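Local coordinates for hypothetical protein PA5202 (Pseudomonas aeruginosa, PDB 1ZKI) that adopts the hotdog fold of the thioesterases and probably hydrolyses acyl-CoA thioesters, at residues Q11-A15 against Y16-V20; L36-A40 against H41-R45. All coordinates share one frame; numbering follows the deposited sequence. Where two conformers were deposited one is given.

How the contacts relate
Val20 O, at the C-terminal end of helix 15-20 in contact 1, comes within 3.4 Å of Leu36 CD1 and 3.7 Å of Leu42 CD2 in contact 2, so the two contacts touch although their centres lie 16 Å apart. They follow in series along the chain. Contact 1 is the lead-in and start of the short helix 15-20; contact 2 is the exit from strand 31-37 into the loop before helix 51-70. That long helix and the antiparallel sheet form the hotdog core of this chain. The Val20 side chain also packs on Leu36 and Leu42, while Tyr16 of contact 1 and both leucines of contact 2 reach helix 51-70.

Contact 1: Q11-A15 against Y16-V20; sequences QMISA and YSELV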
loop_
_atom_site.group_PDB
_atom_site.type_symbol
_atom_site.label_atom_id
_atom_site.label_comp_id
_atom_site.label_asym_id
_atom_site.label_seq_id
_atom_site.Cartn_x
_atom_site.Cartn_y
_atom_site.Cartn_z
ATOM N N GLN A 11 19.809 17.380 -9.103
ATOM C CA GLN A 11 20.065 16.532 -7.935
ATOM C C GLN A 11 18.960 15.475 -7.749
ATOM O O GLN A 11 19.098 14.535 -6.957
ATOM C CB GLN A 11 20.174 17.433 -6.693
ATOM C CG GLN A 11 20.339 16.725 -5.357
ATOM C CD GLN A 11 21.767 16.758 -4.831
ATOM O OE1 GLN A 11 21.990 16.953 -3.631
ATOM N NE2 GLN A 11 22.740 16.570 -5.723
HETATM N N MSE A 12 17.862 15.632 -8.482
HETATM C CA MSE A 12 16.684 14.797 -8.272
HETATM C C MSE A 12 16.339 13.909 -9.458
HETATM O O MSE A 12 15.303 13.227 -9.443
HETATM C CB MSE A 12 15.484 15.679 -7.963
HETATM C CG MSE A 12 15.661 16.536 -6.741
HETATM SE SE MSE A 12 14.012 17.489 -6.462
HETATM C CE MSE A 12 14.245 18.939 -7.732
ATOM N N ILE A 13 17.167 13.947 -10.498
ATOM C CA ILE A 13 16.839 13.259 -11.742
ATOM C C ILE A 13 17.968 12.338 -12.172
ATOM O O ILE A 13 19.102 12.466 -11.700
ATOM C CB ILE A 13 16.510 14.258 -12.887
ATOM C CG1 ILE A 13 17.753 15.094 -13.244
ATOM C CG2 ILE A 13 15.328 15.150 -12.509
ATOM C CD1 ILE A 13 17.537 16.122 -14.359
ATOM N N SER A 14 17.646 11.402 -13.054
ATOM C CA SER A 14 18.637 10.488 -13.622
ATOM C C SER A 14 18.423 10.466 -15.139
ATOM O O SER A 14 17.413 10.984 -15.623
ATOM C CB SER A 14 18.439 9.073 -13.070
ATOM O OG SER A 14 17.167 8.534 -13.431
ATOM N N ALA A 15 19.335 9.841 -15.879
ATOM C CA ALA A 15 19.149 9.684 -17.323
ATOM C C ALA A 15 17.821 8.974 -17.602
ATOM O O ALA A 15 17.078 9.358 -18.508
ATOM C CB ALA A 15 20.282 8.900 -17.924
ATOM N N TYR A 16 17.513 7.951 -16.806
ATOM C CA TYR A 16 16.289 7.199 -17.052
ATOM C C TYR A 16 15.024 8.007 -16.719
ATOM O O TYR A 16 14.040 7.964 -17.471
ATOM C CB TYR A 16 16.308 5.855 -16.319
ATOM C CG TYR A 16 15.082 5.010 -16.551
ATOM C CD1 TYR A 16 14.907 4.318 -17.756
ATOM C CD2 TYR A 16 14.093 4.894 -15.559
ATOM C CE1 TYR A 16 13.770 3.510 -17.969
ATOM C CE2 TYR A 16 12.945 4.090 -15.764
ATOM C CZ TYR A 16 12.803 3.414 -16.976
ATOM O OH TYR A 16 11.710 2.619 -17.202
ATOM N N SER A 17 15.044 8.768 -15.626
ATOM C CA SER A 17 13.863 9.568 -15.294
ATOM C C SER A 17 13.634 10.601 -16.399
ATOM O O SER A 17 12.509 10.867 -16.779
ATOM C CB SER A 17 13.971 10.232 -13.911
ATOM O OG SER A 17 14.870 11.335 -13.903
ATOM N N GLU A 18 14.709 11.138 -16.951
ATOM C CA GLU A 18 14.605 12.078 -18.083
ATOM C C GLU A 18 14.019 11.457 -19.348
ATOM O O GLU A 18 13.206 12.089 -20.044
ATOM C CB GLU A 18 15.985 12.650 -18.377
ATOM C CG GLU A 18 16.464 13.489 -17.249
ATOM C CD GLU A 18 16.060 14.895 -17.454
ATOM O OE1 GLU A 18 14.992 15.260 -16.898
ATOM O OE2 GLU A 18 16.798 15.600 -18.205
ATOM N N LEU A 19 14.428 10.221 -19.630
ATOM C CA LEU A 19 13.960 9.467 -20.788
ATOM C C LEU A 19 12.445 9.288 -20.710
ATOM O O LEU A 19 11.718 9.546 -21.672
ATOM C CB LEU A 19 14.606 8.079 -20.805
ATOM C CG LEU A 19 14.136 7.141 -21.926
ATOM C CD1 LEU A 19 14.767 7.545 -23.276
ATOM C CD2 LEU A 19 14.406 5.646 -21.563
ATOM N N VAL A 20 11.973 8.858 -19.550
ATOM C CA VAL A 20 10.544 8.608 -19.386
ATOM C C VAL A 20 9.747 9.925 -19.414
ATOM O O VAL A 20 8.577 9.951 -19.832
ATOM C CB VAL A 20 10.298 7.781 -18.113
ATOM C CG1 VAL A 20 8.823 7.613 -17.849
ATOM C CG2 VAL A 20 10.953 6.417 -18.283
#
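Ser14 and Ser17 exchange hydrogen bonds in both directions, each hydroxyl receiving the backbone N-H of the other residue. Ser14 OG accepts from Ser17 N at 3.1 Å, and Ser17 OG accepts from Ser14 N at 2.9 Å in an almost straight bond (175° at the hydrogen). Both hydroxyls sit between their own backbone N and carbonyl carbon, chi1 63° and 74°, which turns each back toward the main chain of its partner. The reciprocal pair is a capping box with Ser14 as N-cap, so an N-H of the first turn that no helical carbonyl can serve is satisfied by a side chain. Regular helical bonding follows, from Glu18 N to Ser14 O at 3.0 Å and from Leu19 N to Ala15 O.

Beside the box, Ile13 and Glu18 cross at a slant. The Ile13 tip, CD1, lies against the carboxylate carbon CD of Glu18 at 3.6 Å, while Ile13 CB rests 3.5 Å from Ser17 OG. Glu18 OE1 forms a salt bridge with Arg9, earlier in the same chain. Tyr16 swings its ring along the helix, where Val20 CG2 lies over one face toward the rim, and Tyr16 OH is hydrogen-bonded to Ser56 OG of helix 51-70.

Contact 2: L36-A40 against H41-R45; sequences LPMAA and HLRNR
Leu42 fills the hollow left where strand 31-37 ends and the chain folds back over itself. Its CD1 meets CD1 of Leu36 tip to tip at 3.7 Å and also lies 3.5 Å from Pro37 O. Having CG anti to its carbonyl carbon (chi1 -57°) lets Leu42 point CD1 at the strand end and CD2 toward Val20 of helix 15-20. On the flank of this knob Met38, a selenomethionine, runs past Leu42 in the opposite direction, its SE 4.2 Å from Leu42 CB. Ala39 supplies a smaller bump: its CB sits over one face of the His41 ring, 4.0 Å from the centroid and 26° off the normal, a CH-pi contact displaced toward CE1.

The backbone that shapes the hollow is a short 3-10 turn, with Leu42 N bonded to Ala39 O at 3.0 Å and Arg43 N to Ala40 O at 3.2 Å. The chemistry is thus divided: apolar branches close the inner side, where Leu42 reaches Ala53 of helix 51-70, whereas in the conformer given Arg43 NH2 is hydrogen-bonded to Gly47 O, further along its own loop, and to Ala90 O of another loop, which may link this turn to both.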
loop_
_atom_site.group_PDB
_atom_site.type_symbol
_atom_site.label_atom_id
_atom_site.label_comp_id
_atom_site.label_asym_id
_atom_site.label_seq_id
_atom_site.Cartn_x
_atom_site.Cartn_y
_atom_site.Cartn_z
ATOM N N LEU A 36 4.082 13.173 -14.688
ATOM C CA LEU A 36 4.444 12.451 -15.907
ATOM C C LEU A 36 3.396 12.744 -16.970
ATOM O O LEU A 36 2.280 12.230 -16.885
ATOM C CB LEU A 36 4.552 10.936 -15.667
ATOM C CG LEU A 36 4.827 10.058 -16.912
ATOM C CD1 LEU A 36 6.061 10.558 -17.691
ATOM C CD2 LEU A 36 4.986 8.561 -16.507
ATOM N N PRO A 37 3.751 13.580 -17.963
ATOM C CA PRO A 37 2.837 13.818 -19.083
ATOM C C PRO A 37 2.851 12.646 -20.058
ATOM O O PRO A 37 3.921 12.045 -20.301
ATOM C CB PRO A 37 3.410 15.079 -19.747
ATOM C CG PRO A 37 4.870 15.069 -19.407
ATOM C CD PRO A 37 4.987 14.383 -18.052
HETATM N N MSE A 38 1.679 12.305 -20.606
HETATM C CA MSE A 38 1.607 11.283 -21.662
HETATM C C MSE A 38 2.460 11.715 -22.857
HETATM O O MSE A 38 2.588 12.913 -23.165
HETATM C CB MSE A 38 0.154 11.052 -22.131
HETATM C CG MSE A 38 -0.000 9.919 -23.172
HETATM SE SE MSE A 38 0.466 8.232 -22.356
HETATM C CE MSE A 38 0.030 7.024 -23.764
ATOM N N ALA A 39 3.057 10.731 -23.522
ATOM C CA ALA A 39 3.773 10.966 -24.759
ATOM C C ALA A 39 3.684 9.695 -25.592
ATOM O O ALA A 39 3.414 8.627 -25.054
ATOM C CB ALA A 39 5.228 11.318 -24.488
ATOM N N ALA A 40 3.944 9.824 -26.891
ATOM C CA ALA A 40 3.814 8.705 -27.820
ATOM C C ALA A 40 4.617 7.493 -27.328
ATOM O O ALA A 40 4.132 6.355 -27.382
ATOM C CB ALA A 40 4.265 9.119 -29.232
ATOM N N HIS A 41 5.840 7.737 -26.850
ATOM C CA HIS A 41 6.738 6.645 -26.479
ATOM C C HIS A 41 6.398 5.974 -25.146
ATOM O O HIS A 41 7.113 5.058 -24.720
ATOM C CB HIS A 41 8.209 7.091 -26.496
ATOM C CG HIS A 41 8.458 8.391 -25.792
ATOM N ND1 HIS A 41 8.311 9.611 -26.416
ATOM C CD2 HIS A 41 8.846 8.662 -24.522
ATOM C CE1 HIS A 41 8.589 10.579 -25.558
ATOM N NE2 HIS A 41 8.933 10.030 -24.403
ATOM N N LEU A 42 5.319 6.412 -24.493
ATOM C CA LEU A 42 4.821 5.753 -23.279
ATOM C C LEU A 42 3.681 4.773 -23.564
ATOM O O LEU A 42 3.221 4.082 -22.653
ATOM C CB LEU A 42 4.383 6.792 -22.223
ATOM C CG LEU A 42 5.430 7.822 -21.765
ATOM C CD1 LEU A 42 4.875 8.680 -20.625
ATOM C CD2 LEU A 42 6.746 7.151 -21.350
ATOM N N ARG A 43 3.234 4.695 -24.823
ATOM C CA ARG A 43 2.062 3.872 -25.125
ATOM C C ARG A 43 2.392 2.374 -25.136
ATOM O O ARG A 43 3.461 1.940 -25.601
ATOM C CB ARG A 43 1.342 4.334 -26.407
ATOM C CG ARG A 43 0.955 5.822 -26.374
ATOM C CD ARG A 43 -0.312 6.168 -27.167
ATOM N NE ARG A 43 -0.654 7.598 -27.079
ATOM C CZ ARG A 43 -1.677 8.108 -26.386
ATOM N NH1 ARG A 43 -1.891 9.421 -26.384
ATOM N NH2 ARG A 43 -2.493 7.322 -25.693
ATOM N N ASN A 44 1.473 1.591 -24.575
ATOM C CA ASN A 44 1.570 0.138 -24.682
ATOM C C ASN A 44 0.810 -0.306 -25.948
ATOM O O ASN A 44 0.424 0.533 -26.764
ATOM C CB ASN A 44 1.082 -0.573 -23.403
ATOM C CG ASN A 44 -0.407 -0.393 -23.142
ATOM O OD1 ASN A 44 -1.155 0.131 -23.969
ATOM N ND2 ASN A 44 -0.840 -0.824 -21.952
ATOM N N ARG A 45 0.605 -1.606 -26.123
ATOM C CA ARG A 45 -0.046 -2.083 -27.349
ATOM C C ARG A 45 -1.513 -1.632 -27.435
ATOM O O ARG A 45 -2.065 -1.510 -28.532
ATOM C CB ARG A 45 0.081 -3.603 -27.482
ATOM C CG ARG A 45 1.524 -4.063 -27.780
ATOM C CD ARG A 45 1.592 -5.516 -28.261
ATOM N NE ARG A 45 0.782 -5.764 -29.453
ATOM C CZ ARG A 45 1.166 -5.546 -30.711
ATOM N NH1 ARG A 45 2.371 -5.052 -30.994
ATOM N NH2 ARG A 45 0.330 -5.830 -31.700
#